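Cytochrome c-555 (Chlorobium tepidum, PDB 4J20) carries a single covalently bound heme and transfers electrons in a green sulfur photosynthetic bacterium, although its role in photosynthesis is not established. Local coordinates at residues 53-56 against 61-64. The protein carries 2 engineered substitutions. Sequence-based numbering, arbitrary orientation. Where two conformers were deposited one is given.
With HEB (heme b/c), chain I.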
loop_
_atom_site.group_PDB
_atom_site.type_symbol
_atom_site.label_atom_id
_atom_site.label_comp_id
_atom_site.label_asym_id
_atom_site.label_seq_id
_atom_site.Cartn_x
_atom_site.Cartn_y
_atom_site.Cartn_z
ATOM N N LYS A 53 4.086 -9.630 1.637
ATOM C CA LYS A 53 3.691 -11.051 1.686
ATOM C C LYS A 53 2.412 -11.376 0.924
ATOM O O LYS A 53 2.240 -12.489 0.417
ATOM C CB LYS A 53 3.595 -11.516 3.130
ATOM C CG LYS A 53 4.960 -11.532 3.751
ATOM C CD LYS A 53 4.949 -11.981 5.200
ATOM C CE LYS A 53 6.367 -11.970 5.788
ATOM N NZ LYS A 53 7.350 -12.578 4.856
ATOM N N GLY A 54 1.534 -10.384 0.813
ATOM C CA GLY A 54 0.189 -10.585 0.275
ATOM C C GLY A 54 -0.737 -11.104 1.320
ATOM O O GLY A 54 -0.284 -11.841 2.245
ATOM N N TYR A 55 -2.033 -10.837 1.180
ATOM C CA TYR A 55 -3.002 -11.434 2.089
ATOM C C TYR A 55 -4.379 -11.220 1.521
ATOM O O TYR A 55 -4.575 -10.412 0.621
ATOM C CB TYR A 55 -2.909 -10.811 3.496
ATOM C CG TYR A 55 -3.525 -9.437 3.604
ATOM C CD1 TYR A 55 -4.742 -9.234 4.245
ATOM C CD2 TYR A 55 -2.893 -8.320 3.084
ATOM C CE1 TYR A 55 -5.296 -7.962 4.354
ATOM C CE2 TYR A 55 -3.452 -7.069 3.218
ATOM C CZ TYR A 55 -4.604 -6.887 3.838
ATOM O OH TYR A 55 -5.153 -5.605 3.931
ATOM N N LYS A 56 -5.334 -11.961 2.052
ATOM C CA LYS A 56 -6.765 -11.734 1.756
ATOM C C LYS A 56 -7.466 -11.314 3.016
ATOM O O LYS A 56 -7.385 -11.995 4.025
ATOM C CB LYS A 56 -7.379 -13.004 1.218
ATOM C CG LYS A 56 -6.861 -13.450 -0.090
ATOM C CD LYS A 56 -7.461 -14.817 -0.488
ATOM C CE LYS A 56 -6.636 -15.512 -1.557
ATOM N NZ LYS A 56 -7.152 -16.912 -1.790
ATOM N N MET A 61 -8.388 -9.235 -2.133
ATOM C CA MET A 61 -7.069 -9.837 -2.242
ATOM C C MET A 61 -5.983 -8.759 -2.482
ATOM O O MET A 61 -6.017 -8.073 -3.496
ATOM C CB MET A 61 -7.119 -10.802 -3.429
ATOM C CG MET A 61 -6.176 -11.908 -3.299
ATOM S SD MET A 61 -4.531 -11.387 -3.739
ATOM C CE MET A 61 -3.566 -12.208 -2.440
ATOM N N MET A 62 -5.025 -8.628 -1.569
ATOM C CA MET A 62 -3.898 -7.693 -1.730
ATOM C C MET A 62 -2.705 -8.554 -2.156
ATOM O O MET A 62 -2.105 -9.245 -1.329
ATOM C CB MET A 62 -3.612 -6.983 -0.410
ATOM C CG MET A 62 -2.305 -6.199 -0.340
ATOM S SD MET A 62 -1.889 -5.299 -1.887
ATOM C CE MET A 62 -0.140 -5.056 -1.593
ATOM N N PRO A 63 -2.378 -8.578 -3.456
ATOM C CA PRO A 63 -1.315 -9.514 -3.919
ATOM C C PRO A 63 0.063 -9.126 -3.413
ATOM O O PRO A 63 0.368 -7.921 -3.236
ATOM C CB PRO A 63 -1.409 -9.410 -5.450
ATOM C CG PRO A 63 -1.970 -7.993 -5.703
ATOM C CD PRO A 63 -2.929 -7.740 -4.550
ATOM N N ALA A 64 0.908 -10.101 -3.163
ATOM C CA ALA A 64 2.270 -9.903 -2.690
ATOM C C ALA A 64 3.017 -8.950 -3.615
ATOM O O ALA A 64 3.054 -9.134 -4.840
ATOM C CB ALA A 64 2.982 -11.228 -2.672
HETATM FE FE HEB I . -2.870 -3.203 -2.068
HETATM C CHA HEB I . -4.580 -3.592 0.842
HETATM C CHB HEB I . -0.398 -1.518 -0.392
HETATM C CHC HEB I . -1.070 -2.963 -4.935
HETATM C CHD HEB I . -5.438 -4.621 -3.796
HETATM N NA HEB I . -2.542 -2.683 -0.151
HETATM C C1A HEB I . -3.400 -2.906 0.929
HETATM C C2A HEB I . -2.820 -2.303 2.098
HETATM C C3A HEB I . -1.686 -1.713 1.736
HETATM C C4A HEB I . -1.496 -1.942 0.339
HETATM C CMA HEB I . -0.714 -0.941 2.616
HETATM C CAA HEB I . -3.485 -2.320 3.475
HETATM C CBA HEB I . -2.834 -3.359 4.393
HETATM C CGA HEB I . -3.494 -3.504 5.743
HETATM O O1A HEB I . -4.579 -2.909 6.009
HETATM O O2A HEB I . -2.927 -4.288 6.546
HETATM N NB HEB I . -1.100 -2.391 -2.574
HETATM C C1B HEB I . -0.189 -1.764 -1.727
HETATM C C2B HEB I . 1.008 -1.445 -2.445
HETATM C C3B HEB I . 0.817 -1.823 -3.721
HETATM C C4B HEB I . -0.486 -2.437 -3.827
HETATM C CMB HEB I . 2.157 -0.709 -1.802
HETATM C CAB HEB I . 1.737 -1.706 -4.912
HETATM C CBB HEB I . 3.139 -2.279 -4.653
HETATM N NC HEB I . -3.223 -3.667 -3.976
HETATM C C1C HEB I . -2.327 -3.513 -5.022
HETATM C C2C HEB I . -2.913 -4.012 -6.242
HETATM C C3C HEB I . -4.152 -4.414 -5.935
HETATM C C4C HEB I . -4.345 -4.260 -4.535
HETATM C CMC HEB I . -2.224 -3.900 -7.601
HETATM C CAC HEB I . -5.237 -4.948 -6.866
HETATM C CBC HEB I . -4.883 -6.184 -7.692
HETATM N ND HEB I . -4.661 -3.970 -1.562
HETATM C C1D HEB I . -5.584 -4.527 -2.439
HETATM C C2D HEB I . -6.754 -4.931 -1.739
HETATM C C3D HEB I . -6.504 -4.624 -0.349
HETATM C C4D HEB I . -5.195 -4.030 -0.302
HETATM C CMD HEB I . -8.005 -5.574 -2.285
HETATM C CAD HEB I . -7.439 -4.841 0.828
HETATM C CBD HEB I . -7.359 -6.261 1.437
HETATM C CGD HEB I . -8.271 -6.387 2.593
HETATM O O1D HEB I . -8.058 -5.671 3.585
HETATM O O2D HEB I . -9.223 -7.127 2.537
#
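Met62 packs against the Tyr55 ring with its CB and turns the rest of its side chain to the heme iron. Met62 CB lies 3.6 Å from Tyr55 CE2 and, roughly at right angles to that touch, 3.4 Å from heme C4D. With CG anti to the backbone N (chi1 168°), the chain leads away from the 53-56 segment; CG stands above the porphyrin between the nitrogens ND and NA, and a bend at chi2 delivers Met62 SD to the iron at 2.3 Å. The terminal CE then reaches over the ring of NB. His20 NE2 also binds this iron, an instance of the His-Met axial pair by which class I cytochromes c hold their heme iron. Here the methionine is carried by a short antiparallel beta hairpin, strands 55-56 and 61-62, whose backbone holds it at two points: Met62 N donates to Tyr55 O at 2.9 Å, and Tyr55 N to Met62 O at 3.0 Å. Gly54, with positive phi after helix 44-53, adds a CA-H...O contact to Met62 O. The Tyr55 ring extends past Met62 to the propionates, its OH 2.9 Å from heme O1D, while Lys50 makes a cation-pi contact with it. On the opposite face of the hairpin, Lys56 CG meets Met61 CG at 3.6 Å.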